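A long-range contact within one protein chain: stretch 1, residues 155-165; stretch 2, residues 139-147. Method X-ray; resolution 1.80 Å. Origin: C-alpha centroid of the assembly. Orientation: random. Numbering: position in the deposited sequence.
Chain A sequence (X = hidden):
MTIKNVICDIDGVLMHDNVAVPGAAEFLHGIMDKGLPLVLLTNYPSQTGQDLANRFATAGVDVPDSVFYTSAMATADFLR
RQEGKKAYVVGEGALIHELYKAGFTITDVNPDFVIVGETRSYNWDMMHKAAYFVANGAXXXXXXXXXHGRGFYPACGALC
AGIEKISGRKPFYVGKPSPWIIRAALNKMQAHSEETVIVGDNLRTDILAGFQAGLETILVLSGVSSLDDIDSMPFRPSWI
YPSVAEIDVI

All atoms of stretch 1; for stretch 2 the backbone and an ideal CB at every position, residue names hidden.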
ATOM      1  N   ALA A 155       2.280  19.560  -1.659  1.00 19.64           N
ATOM      2  CA  ALA A 155       1.031  19.877  -2.337  1.00 18.83           C
ATOM      3  C   ALA A 155      -0.071  19.136  -1.589  1.00 18.68           C
ATOM      4  O   ALA A 155       0.206  18.404  -0.636  1.00 18.15           O
ATOM      5  CB  ALA A 155       1.088  19.428  -3.793  1.00 17.43           C
ATOM      6  N   CYS A 156      -1.314  19.315  -2.025  1.00 14.75           N
ATOM      7  CA  CYS A 156      -2.456  18.682  -1.376  1.00 14.32           C
ATOM      8  C   CYS A 156      -2.249  17.233  -0.923  1.00 14.01           C
ATOM      9  O   CYS A 156      -2.524  16.893   0.231  1.00 13.96           O
ATOM     10  CB  CYS A 156      -3.671  18.744  -2.302  1.00 10.88           C
ATOM     11  SG  CYS A 156      -5.168  18.059  -1.582  1.00 15.76           S
ATOM     12  N   GLY A 157      -1.777  16.386  -1.832  1.00 15.73           N
ATOM     13  CA  GLY A 157      -1.565  14.984  -1.504  1.00 15.80           C
ATOM     14  C   GLY A 157      -0.680  14.764  -0.291  1.00 16.10           C
ATOM     15  O   GLY A 157      -0.918  13.850   0.502  1.00 15.75           O
ATOM     16  N   ALA A 158       0.345  15.597  -0.153  1.00 16.55           N
ATOM     17  CA  ALA A 158       1.270  15.497   0.973  1.00 17.55           C
ATOM     18  C   ALA A 158       0.616  15.952   2.278  1.00 17.10           C
ATOM     19  O   ALA A 158       0.903  15.415   3.350  1.00 17.44           O
ATOM     20  CB  ALA A 158       2.522  16.328   0.692  1.00 20.65           C
ATOM     21  N   LEU A 159      -0.258  16.949   2.184  1.00 13.82           N
ATOM     22  CA  LEU A 159      -0.957  17.454   3.361  1.00 15.11           C
ATOM     23  C   LEU A 159      -1.971  16.426   3.846  1.00 13.55           C
ATOM     24  O   LEU A 159      -2.243  16.319   5.040  1.00 14.38           O
ATOM     25  CB  LEU A 159      -1.671  18.776   3.048  1.00 19.19           C
ATOM     26  CG  LEU A 159      -0.825  19.911   2.442  1.00 21.17           C
ATOM     27  CD1 LEU A 159      -1.600  21.217   2.545  1.00 22.11           C
ATOM     28  CD2 LEU A 159       0.497  20.034   3.168  1.00 20.47           C
ATOM     29  N   CYS A 160      -2.538  15.663   2.919  1.00 17.25           N
ATOM     30  CA  CYS A 160      -3.515  14.641   3.291  1.00 18.03           C
ATOM     31  C   CYS A 160      -2.867  13.423   3.938  1.00 18.19           C
ATOM     32  O   CYS A 160      -3.472  12.761   4.780  1.00 17.01           O
ATOM     33  CB  CYS A 160      -4.304  14.184   2.058  1.00 18.17           C
ATOM     34  SG  CYS A 160      -5.483  15.399   1.417  1.00 16.00           S
ATOM     35  N   ALA A 161      -1.631  13.138   3.543  1.00 15.59           N
ATOM     36  CA  ALA A 161      -0.908  11.972   4.041  1.00 15.74           C
ATOM     37  C   ALA A 161      -0.972  11.760   5.558  1.00 14.88           C
ATOM     38  O   ALA A 161      -1.306  10.665   6.023  1.00 15.00           O
ATOM     39  CB  ALA A 161       0.547  12.035   3.573  1.00 15.83           C
ATOM     40  N   GLY A 162      -0.648  12.798   6.325  1.00 16.36           N
ATOM     41  CA  GLY A 162      -0.686  12.684   7.774  1.00 18.02           C
ATOM     42  C   GLY A 162      -2.094  12.485   8.306  1.00 17.61           C
ATOM     43  O   GLY A 162      -2.315  11.717   9.243  1.00 18.13           O
ATOM     44  N   ILE A 163      -3.052  13.183   7.706  1.00 19.23           N
ATOM     45  CA  ILE A 163      -4.449  13.075   8.114  1.00 19.33           C
ATOM     46  C   ILE A 163      -4.972  11.663   7.863  1.00 19.32           C
ATOM     47  O   ILE A 163      -5.675  11.096   8.699  1.00 18.81           O
ATOM     48  CB  ILE A 163      -5.323  14.100   7.348  1.00 18.56           C
ATOM     49  CG1 ILE A 163      -4.847  15.522   7.680  1.00 18.62           C
ATOM     50  CG2 ILE A 163      -6.790  13.926   7.719  1.00 17.62           C
ATOM     51  CD1 ILE A 163      -5.337  16.587   6.709  1.00 16.03           C
ATOM     52  N   GLU A 164      -4.623  11.096   6.712  1.00 16.46           N
ATOM     53  CA  GLU A 164      -5.045   9.740   6.357  1.00 18.12           C
ATOM     54  C   GLU A 164      -4.422   8.717   7.307  1.00 19.34           C
ATOM     55  O   GLU A 164      -5.084   7.780   7.751  1.00 19.02           O
ATOM     56  CB  GLU A 164      -4.619   9.399   4.922  1.00 24.44           C
ATOM     57  CG  GLU A 164      -5.161  10.334   3.860  1.00 28.84           C
ATOM     58  CD  GLU A 164      -4.681   9.983   2.467  1.00 31.87           C
ATOM     59  OE1 GLU A 164      -5.091   8.933   1.934  1.00 35.56           O
ATOM     60  OE2 GLU A 164      -3.884  10.756   1.899  1.00 34.88           O
ATOM     61  N   LYS A 165      -3.142   8.907   7.606  1.00 20.24           N
ATOM     62  CA  LYS A 165      -2.399   8.006   8.492  1.00 22.49           C
ATOM     63  C   LYS A 165      -3.029   7.914   9.882  1.00 21.69           C
ATOM     64  O   LYS A 165      -3.186   6.827  10.436  1.00 22.77           O
ATOM     65  CB  LYS A 165      -0.954   8.494   8.625  1.00 34.86           C
ATOM     66  CG  LYS A 165       0.098   7.401   8.566  1.00 41.65           C
ATOM     67  CD  LYS A 165       0.053   6.705   7.216  1.00 45.87           C
ATOM     68  CE  LYS A 165       1.435   6.262   6.762  1.00 48.94           C
ATOM     69  NZ  LYS A 165       1.452   5.864   5.322  1.00 50.24           N
ATOM     70  N   UNK A 139     -17.049  14.368   6.345  1.00 19.66           N
ATOM     71  CA  UNK A 139     -16.832  14.001   4.947  1.00 19.12           C
ATOM     72  C   UNK A 139     -15.485  14.582   4.497  1.00 18.08           C
ATOM     73  O   UNK A 139     -15.281  15.800   4.493  1.00 18.09           O
ATOM     74  CB  UNK A 139     -17.973  14.504   4.061  1.00 19.12           C
ATOM     75  N   UNK A 140     -14.577  13.684   4.125  1.00 16.85           N
ATOM     76  CA  UNK A 140     -13.203  14.004   3.729  1.00 14.98           C
ATOM     77  C   UNK A 140     -13.029  14.258   2.217  1.00 14.19           C
ATOM     78  O   UNK A 140     -13.091  13.333   1.407  1.00 14.67           O
ATOM     79  CB  UNK A 140     -12.280  12.861   4.157  1.00 14.98           C
ATOM     80  N   UNK A 141     -12.810  15.522   1.857  1.00 13.18           N
ATOM     81  CA  UNK A 141     -12.642  15.931   0.460  1.00 13.63           C
ATOM     82  C   UNK A 141     -11.302  16.641   0.280  1.00 13.34           C
ATOM     83  O   UNK A 141     -10.893  17.429   1.134  1.00 13.87           O
ATOM     84  CB  UNK A 141     -13.791  16.841   0.020  1.00 13.63           C
ATOM     85  N   UNK A 142     -10.636  16.386  -0.843  1.00 13.34           N
ATOM     86  CA  UNK A 142      -9.349  17.018  -1.127  1.00 13.29           C
ATOM     87  C   UNK A 142      -9.346  17.507  -2.572  1.00 13.32           C
ATOM     88  O   UNK A 142      -9.908  16.856  -3.454  1.00 13.85           O
ATOM     89  CB  UNK A 142      -8.192  16.049  -0.878  1.00 13.29           C
ATOM     90  N   UNK A 143      -8.709  18.646  -2.823  1.00 12.14           N
ATOM     91  CA  UNK A 143      -8.689  19.208  -4.171  1.00 13.52           C
ATOM     92  C   UNK A 143      -7.948  18.392  -5.229  1.00 12.37           C
ATOM     93  O   UNK A 143      -8.455  18.207  -6.332  1.00 14.12           O
ATOM     94  CB  UNK A 143      -8.062  20.602  -4.110  1.00 13.52           C
ATOM     95  N   UNK A 144      -6.754  17.899  -4.910  1.00 14.50           N
ATOM     96  CA  UNK A 144      -5.989  17.126  -5.889  1.00 14.52           C
ATOM     97  C   UNK A 144      -4.998  16.181  -5.202  1.00 14.60           C
ATOM     98  O   UNK A 144      -4.462  16.498  -4.146  1.00 13.54           O
ATOM     99  CB  UNK A 144      -5.244  18.066  -6.839  1.00 14.52           C
ATOM    100  N   UNK A 145      -4.734  15.015  -5.810  1.00 17.14           N
ATOM    101  CA  UNK A 145      -3.819  14.011  -5.257  1.00 17.50           C
ATOM    102  C   UNK A 145      -2.316  14.261  -5.390  1.00 17.78           C
ATOM    103  O   UNK A 145      -1.516  13.555  -4.775  1.00 17.26           O
ATOM    104  CB  UNK A 145      -4.128  12.669  -5.924  1.00 17.50           C
ATOM    105  N   UNK A 146      -1.931  15.250  -6.186  1.00 15.11           N
ATOM    106  CA  UNK A 146      -0.515  15.560  -6.379  1.00 15.73           C
ATOM    107  C   UNK A 146       0.207  15.706  -5.036  1.00 17.25           C
ATOM    108  O   UNK A 146      -0.261  16.428  -4.152  1.00 16.24           O
ATOM    109  CB  UNK A 146      -0.361  16.841  -7.201  1.00 15.73           C
ATOM    110  N   UNK A 147       1.349  15.035  -4.884  1.00 18.61           N
ATOM    111  CA  UNK A 147       2.091  15.097  -3.623  1.00 20.66           C
ATOM    112  C   UNK A 147       2.921  16.364  -3.455  1.00 22.89           C
ATOM    113  O   UNK A 147       3.191  16.789  -2.333  1.00 21.56           O
ATOM    114  CB  UNK A 147       3.011  13.880  -3.513  1.00 20.66           C
TER

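Strand 139-142 runs nearly antiparallel to the helix of stretch 1 (155° between their directions); a loop follows to 147.

Position 139 lies beyond the reach of stretch 1, which therefore sets no preference; it is Arg 139, whose guanidinium is bonded elsewhere in the structure.

At 140 the CA-to-CB bond points toward the helix, yet no atom of stretch 1 lies within 5.5 Å of the ideal CB. Ahead are Cys 160, Ile 163 and the aliphatic part of Glu 164, so a long apolar or aromatic side chain would suit. Phe 140 spans the gap with chi1 in t. Its CZ lies 3.6 Å from Ile 163 CG2 and 4.3 Å from Cys 160 SG, both oblique to the ring, while Glu 164 CG approaches the edge, 4.0 Å from Phe 140 CE2.

Position 141 points away, and stretch 1 leaves its identity open; it is Ile 141.

At 142 the bond again points toward the helix, but here the ideal CB already sits 3.6 Å from Cys 160 SG and 3.7 Å from Cys 156 SG. A small side chain is the natural expectation. Ala 142 fills the place, its methyl packed against both sulfurs.

Position 143 points sideways, with helical backbone angles and Cys 156 SG 4.6 Å from the ideal CB; several modest side chains would fit. Thr 143 places OG1 3.7 Å from Cys 156 SG and donates from OG1 to the side chain of 144.

The extended backbone at 144 directs N to Cys 156 SG in a weak hydrogen bond (3.7 Å). The ideal CB points sideways, 4.8 Å from Cys 156 CB, and a polar side chain could turn back toward the helix start. Asn 144 does so: OD1 accepts from Thr 143 OG1 (2.8 Å) and from a water that also accepts from Cys 156 N.

Position 145 points away, and phi of -77° is compatible with proline, among others. Pro 145 contributes its carbonyl, with O 3.6 Å from Gly 157 CA in a CA-H...O contact.

At 146 the main contact is backbone: O accepts from Gly 157 N at 2.8 Å. The sideways CB permits many residues; Asp 146 uses OD2 to accept from Asn 144 ND2 (2.8 Å).

Position 147 also points away, so its side chain is little constrained, while its O accepts from Ala 155 N at 3.0 Å. It is Thr 147, whose CA lies 4.2 Å from Gly 157 CA.

Stretch 2 139-147: RFIATNPDT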
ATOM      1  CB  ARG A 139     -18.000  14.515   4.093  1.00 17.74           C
ATOM      2  CG  ARG A 139     -19.325  13.835   4.474  1.00 22.16           C
ATOM      3  CD  ARG A 139     -20.544  14.497   3.836  1.00 24.88           C
ATOM      4  NE  ARG A 139     -20.548  14.397   2.378  1.00 28.67           N
ATOM      5  CZ  ARG A 139     -21.545  14.821   1.605  1.00 30.13           C
ATOM      6  NH1 ARG A 139     -22.617  15.374   2.157  1.00 29.61           N
ATOM      7  NH2 ARG A 139     -21.471  14.698   0.287  1.00 29.94           N
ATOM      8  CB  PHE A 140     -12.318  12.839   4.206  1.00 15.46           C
ATOM      9  CG  PHE A 140     -10.835  13.135   4.243  1.00 15.41           C
ATOM     10  CD1 PHE A 140     -10.339  14.435   4.149  1.00 15.18           C
ATOM     11  CD2 PHE A 140      -9.932  12.086   4.411  1.00 16.39           C
ATOM     12  CE1 PHE A 140      -8.959  14.682   4.218  1.00 19.33           C
ATOM     13  CE2 PHE A 140      -8.558  12.315   4.483  1.00 17.20           C
ATOM     14  CZ  PHE A 140      -8.066  13.614   4.388  1.00 17.12           C
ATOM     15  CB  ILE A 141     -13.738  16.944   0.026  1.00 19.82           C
ATOM     16  CG1 ILE A 141     -15.120  16.477   0.489  1.00 22.48           C
ATOM     17  CG2 ILE A 141     -13.703  17.124  -1.481  1.00 20.03           C
ATOM     18  CD1 ILE A 141     -15.573  15.179  -0.122  1.00 22.78           C
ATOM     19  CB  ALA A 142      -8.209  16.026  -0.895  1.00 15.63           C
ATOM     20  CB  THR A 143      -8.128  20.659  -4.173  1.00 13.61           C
ATOM     21  OG1 THR A 143      -6.801  20.675  -3.643  1.00 13.58           O
ATOM     22  CG2 THR A 143      -9.014  21.570  -3.342  1.00 12.00           C
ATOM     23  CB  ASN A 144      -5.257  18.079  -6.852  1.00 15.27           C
ATOM     24  CG  ASN A 144      -4.298  19.026  -6.139  1.00 14.37           C
ATOM     25  OD1 ASN A 144      -4.698  19.815  -5.279  1.00 15.32           O
ATOM     26  ND2 ASN A 144      -3.022  18.953  -6.504  1.00 16.29           N
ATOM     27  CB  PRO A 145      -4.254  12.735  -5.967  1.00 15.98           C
ATOM     28  CG  PRO A 145      -4.599  13.241  -7.344  1.00 16.09           C
ATOM     29  CD  PRO A 145      -5.346  14.544  -7.068  1.00 14.69           C
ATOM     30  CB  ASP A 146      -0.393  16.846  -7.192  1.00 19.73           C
ATOM     31  CG  ASP A 146      -1.132  16.761  -8.504  1.00 20.84           C
ATOM     32  OD1 ASP A 146      -0.518  16.347  -9.511  1.00 23.55           O
ATOM     33  OD2 ASP A 146      -2.335  17.092  -8.528  1.00 19.34           O
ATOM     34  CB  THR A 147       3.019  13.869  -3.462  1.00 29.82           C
ATOM     35  OG1 THR A 147       4.029  13.888  -4.479  1.00 30.25           O
ATOM     36  CG2 THR A 147       2.216  12.588  -3.580  1.00 30.93           C
TER
HETATM   37  O   HOH W   1      -2.081  21.032  -4.272  1.00 17.17           O
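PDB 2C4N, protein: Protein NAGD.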